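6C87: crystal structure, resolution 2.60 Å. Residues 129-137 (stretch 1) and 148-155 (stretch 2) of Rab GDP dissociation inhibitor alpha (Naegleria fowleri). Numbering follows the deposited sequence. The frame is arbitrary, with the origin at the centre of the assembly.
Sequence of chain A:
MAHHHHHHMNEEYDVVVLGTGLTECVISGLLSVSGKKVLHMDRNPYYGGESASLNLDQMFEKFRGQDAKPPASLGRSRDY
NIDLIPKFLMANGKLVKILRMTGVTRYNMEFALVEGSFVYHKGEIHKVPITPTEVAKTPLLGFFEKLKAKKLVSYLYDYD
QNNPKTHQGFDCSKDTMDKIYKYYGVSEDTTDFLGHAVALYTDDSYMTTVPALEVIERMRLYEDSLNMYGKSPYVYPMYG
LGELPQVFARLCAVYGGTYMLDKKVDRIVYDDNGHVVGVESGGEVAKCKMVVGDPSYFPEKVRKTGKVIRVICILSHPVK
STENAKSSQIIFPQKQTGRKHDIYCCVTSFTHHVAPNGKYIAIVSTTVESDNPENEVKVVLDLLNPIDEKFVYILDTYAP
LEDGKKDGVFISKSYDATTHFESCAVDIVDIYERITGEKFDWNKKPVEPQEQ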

ATOM      1  N   PRO A 129      11.934  28.165 -17.644  1.00 47.63           N
ATOM      2  CA  PRO A 129      13.244  27.850 -17.060  1.00 55.75           C
ATOM      3  C   PRO A 129      13.136  26.793 -15.970  1.00 53.56           C
ATOM      4  O   PRO A 129      12.230  26.818 -15.134  1.00 50.27           O
ATOM      5  CB  PRO A 129      13.706  29.195 -16.483  1.00 55.95           C
ATOM      6  CG  PRO A 129      12.430  29.946 -16.188  1.00 48.46           C
ATOM      7  CD  PRO A 129      11.336  29.381 -17.063  1.00 48.48           C
ATOM      8  N   ILE A 130      14.082  25.854 -15.987  1.00 51.55           N
ATOM      9  CA  ILE A 130      14.088  24.711 -15.081  1.00 52.85           C
ATOM     10  C   ILE A 130      15.285  24.740 -14.144  1.00 55.40           C
ATOM     11  O   ILE A 130      15.133  24.647 -12.924  1.00 61.21           O
ATOM     12  CB  ILE A 130      14.030  23.378 -15.854  1.00 53.89           C
ATOM     13  CG1 ILE A 130      12.745  23.341 -16.657  1.00 56.52           C
ATOM     14  CG2 ILE A 130      14.082  22.209 -14.907  1.00 54.98           C
ATOM     15  CD1 ILE A 130      11.537  23.585 -15.777  1.00 52.93           C
ATOM     16  N   THR A 131      16.485  24.873 -14.694  1.00 57.60           N
ATOM     17  CA  THR A 131      17.673  24.833 -13.861  1.00 56.20           C
ATOM     18  C   THR A 131      17.852  26.168 -13.147  1.00 65.52           C
ATOM     19  O   THR A 131      17.337  27.197 -13.595  1.00 67.48           O
ATOM     20  CB  THR A 131      18.902  24.525 -14.709  1.00 54.74           C
ATOM     21  OG1 THR A 131      19.128  25.603 -15.630  1.00 58.46           O
ATOM     22  CG2 THR A 131      18.714  23.229 -15.482  1.00 48.09           C
ATOM     23  N   PRO A 132      18.562  26.177 -12.016  1.00 66.77           N
ATOM     24  CA  PRO A 132      18.881  27.464 -11.374  1.00 60.90           C
ATOM     25  C   PRO A 132      19.597  28.433 -12.300  1.00 56.81           C
ATOM     26  O   PRO A 132      19.404  29.649 -12.183  1.00 55.97           O
ATOM     27  CB  PRO A 132      19.768  27.048 -10.191  1.00 61.71           C
ATOM     28  CG  PRO A 132      19.314  25.664  -9.859  1.00 60.44           C
ATOM     29  CD  PRO A 132      18.982  25.029 -11.190  1.00 61.60           C
ATOM     30  N   THR A 133      20.415  27.924 -13.227  1.00 53.66           N
ATOM     31  CA  THR A 133      21.103  28.796 -14.176  1.00 55.98           C
ATOM     32  C   THR A 133      20.115  29.470 -15.126  1.00 54.52           C
ATOM     33  O   THR A 133      20.253  30.659 -15.433  1.00 55.60           O
ATOM     34  CB  THR A 133      22.143  27.990 -14.952  1.00 54.58           C
ATOM     35  OG1 THR A 133      22.927  27.222 -14.036  1.00 55.11           O
ATOM     36  CG2 THR A 133      23.078  28.917 -15.704  1.00 51.38           C
ATOM     37  N   GLU A 134      19.118  28.722 -15.603  1.00 50.11           N
ATOM     38  CA  GLU A 134      18.104  29.301 -16.480  1.00 48.47           C
ATOM     39  C   GLU A 134      17.232  30.299 -15.730  1.00 52.61           C
ATOM     40  O   GLU A 134      16.826  31.323 -16.296  1.00 43.06           O
ATOM     41  CB  GLU A 134      17.243  28.197 -17.090  1.00 48.50           C
ATOM     42  CG  GLU A 134      17.893  27.417 -18.223  1.00 55.70           C
ATOM     43  CD  GLU A 134      17.253  26.045 -18.428  1.00 58.39           C
ATOM     44  OE1 GLU A 134      16.362  25.674 -17.631  1.00 54.78           O
ATOM     45  OE2 GLU A 134      17.615  25.355 -19.405  1.00 57.59           O
ATOM     46  N   VAL A 135      16.909  30.002 -14.466  1.00 58.40           N
ATOM     47  CA  VAL A 135      16.092  30.899 -13.652  1.00 54.97           C
ATOM     48  C   VAL A 135      16.825  32.203 -13.372  1.00 59.73           C
ATOM     49  O   VAL A 135      16.223  33.283 -13.356  1.00 66.86           O
ATOM     50  CB  VAL A 135      15.681  30.196 -12.344  1.00 49.28           C
ATOM     51  CG1 VAL A 135      15.043  31.183 -11.382  1.00 43.30           C
ATOM     52  CG2 VAL A 135      14.727  29.060 -12.642  1.00 43.86           C
ATOM     53  N   ALA A 136      18.135  32.132 -13.160  1.00 58.08           N
ATOM     54  CA  ALA A 136      18.897  33.338 -12.887  1.00 52.18           C
ATOM     55  C   ALA A 136      18.997  34.267 -14.092  1.00 52.13           C
ATOM     56  O   ALA A 136      19.399  35.424 -13.921  1.00 51.61           O
ATOM     57  CB  ALA A 136      20.292  32.958 -12.400  1.00 53.92           C
ATOM     58  N   LYS A 137      18.634  33.805 -15.292  1.00 48.07           N
ATOM     59  CA  LYS A 137      18.790  34.601 -16.505  1.00 52.69           C
ATOM     60  C   LYS A 137      17.491  34.800 -17.287  1.00 57.33           C
ATOM     61  O   LYS A 137      17.526  35.383 -18.377  1.00 59.46           O
ATOM     62  CB  LYS A 137      19.844  33.956 -17.415  1.00 50.52           C
ATOM     63  N   LYS A 148      16.662  36.338  -6.450  1.00 58.73           N
ATOM     64  CA  LYS A 148      15.847  35.723  -5.405  1.00 61.01           C
ATOM     65  C   LYS A 148      15.312  34.364  -5.844  1.00 63.53           C
ATOM     66  O   LYS A 148      15.283  33.416  -5.051  1.00 69.02           O
ATOM     67  CB  LYS A 148      14.695  36.653  -5.016  1.00 59.06           C
ATOM     68  N   ALA A 149      14.866  34.254  -7.097  1.00 57.72           N
ATOM     69  CA  ALA A 149      14.359  32.981  -7.597  1.00 52.22           C
ATOM     70  C   ALA A 149      15.476  31.965  -7.837  1.00 54.29           C
ATOM     71  O   ALA A 149      15.226  30.757  -7.759  1.00 58.64           O
ATOM     72  CB  ALA A 149      13.552  33.203  -8.870  1.00 49.98           C
ATOM     73  N   LYS A 150      16.691  32.420  -8.170  1.00 50.59           N
ATOM     74  CA  LYS A 150      17.805  31.484  -8.335  1.00 56.98           C
ATOM     75  C   LYS A 150      18.113  30.760  -7.032  1.00 65.26           C
ATOM     76  O   LYS A 150      18.336  29.542  -7.023  1.00 64.64           O
ATOM     77  CB  LYS A 150      19.056  32.211  -8.837  1.00 52.22           C
ATOM     78  N   LYS A 151      18.133  31.494  -5.919  1.00 67.67           N
ATOM     79  CA  LYS A 151      18.377  30.863  -4.626  1.00 71.76           C
ATOM     80  C   LYS A 151      17.216  29.954  -4.230  1.00 73.42           C
ATOM     81  O   LYS A 151      17.430  28.887  -3.645  1.00 78.31           O
ATOM     82  CB  LYS A 151      18.631  31.930  -3.555  1.00 68.97           C
ATOM     83  N   LEU A 152      15.980  30.357  -4.542  1.00 69.30           N
ATOM     84  CA  LEU A 152      14.835  29.519  -4.206  1.00 65.12           C
ATOM     85  C   LEU A 152      14.872  28.209  -4.982  1.00 63.10           C
ATOM     86  O   LEU A 152      14.700  27.130  -4.403  1.00 63.89           O
ATOM     87  CB  LEU A 152      13.526  30.269  -4.480  1.00 54.43           C
ATOM     88  CG  LEU A 152      12.275  29.386  -4.615  1.00 51.25           C
ATOM     89  CD1 LEU A 152      11.924  28.704  -3.300  1.00 54.86           C
ATOM     90  CD2 LEU A 152      11.088  30.191  -5.134  1.00 50.96           C
ATOM     91  N   VAL A 153      15.111  28.280  -6.293  1.00 58.42           N
ATOM     92  CA  VAL A 153      15.086  27.071  -7.109  1.00 59.19           C
ATOM     93  C   VAL A 153      16.287  26.193  -6.799  1.00 66.28           C
ATOM     94  O   VAL A 153      16.183  24.959  -6.817  1.00 68.96           O
ATOM     95  CB  VAL A 153      14.996  27.432  -8.605  1.00 55.92           C
ATOM     96  CG1 VAL A 153      15.224  26.199  -9.481  1.00 50.53           C
ATOM     97  CG2 VAL A 153      13.639  28.056  -8.912  1.00 45.72           C
ATOM     98  N   SER A 154      17.441  26.803  -6.503  1.00 67.15           N
ATOM     99  CA  SER A 154      18.596  26.023  -6.066  1.00 65.54           C
ATOM    100  C   SER A 154      18.276  25.233  -4.803  1.00 62.39           C
ATOM    101  O   SER A 154      18.653  24.060  -4.680  1.00 61.43           O
ATOM    102  CB  SER A 154      19.797  26.941  -5.836  1.00 67.67           C
ATOM    103  OG  SER A 154      20.746  26.827  -6.883  1.00 71.83           O
ATOM    104  N   TYR A 155      17.587  25.864  -3.850  1.00 59.19           N
ATOM    105  CA  TYR A 155      17.230  25.179  -2.611  1.00 71.62           C
ATOM    106  C   TYR A 155      16.284  24.010  -2.861  1.00 67.38           C
ATOM    107  O   TYR A 155      16.430  22.949  -2.243  1.00 68.99           O
ATOM    108  CB  TYR A 155      16.615  26.169  -1.615  1.00 74.82           C
ATOM    109  CG  TYR A 155      15.862  25.504  -0.480  1.00 81.52           C
ATOM    110  CD1 TYR A 155      16.532  24.814   0.529  1.00 85.96           C
ATOM    111  CD2 TYR A 155      14.473  25.584  -0.409  1.00 80.97           C
ATOM    112  CE1 TYR A 155      15.837  24.204   1.563  1.00 84.07           C
ATOM    113  CE2 TYR A 155      13.771  24.982   0.623  1.00 80.52           C
ATOM    114  CZ  TYR A 155      14.457  24.296   1.603  1.00 81.97           C
ATOM    115  OH  TYR A 155      13.760  23.705   2.626  1.00 84.92           O
TER

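The two stretches meet through a small, largely apolar contact in which a short, N-capped helical segment rests against a longer helix, with no hydrogen bond between them among the modelled atoms. About 303 Å² is buried, counting both sides, and the CA atoms nearest each other across the stretches are those of Ala136 and Lys150, 5.0 Å apart; here Ala136 CB lies 3.8 Å from Lys150 CB. The lysine is modelled only to CB, so the rest of its side chain cannot be placed.

Val135 points toward the helix and packs against two residues one turn apart: its CG1 lies 3.6 Å from Ala149 CB, and its CG2 lies 4.0 Å from Val153 CG2. Pro132 extends this apolar patch, placing CG 4.1 Å from Val153 CG1, while its CB lies 3.5 Å from Ser154 OG, a van der Waals contact because the carbon offers no conventional donor or acceptor.

Polar bonding instead organizes stretch 1 internally. Thr131 OG1 caps the helix by accepting from Glu134 N (3.1 Å), and Glu134 OE1 reciprocates, accepting from Thr131 N (3.0 Å) and Ile130 N (2.8 Å). These bonds tie the residues before the helix to its first turn; from that turn Pro132 and Val135 point toward stretch 2.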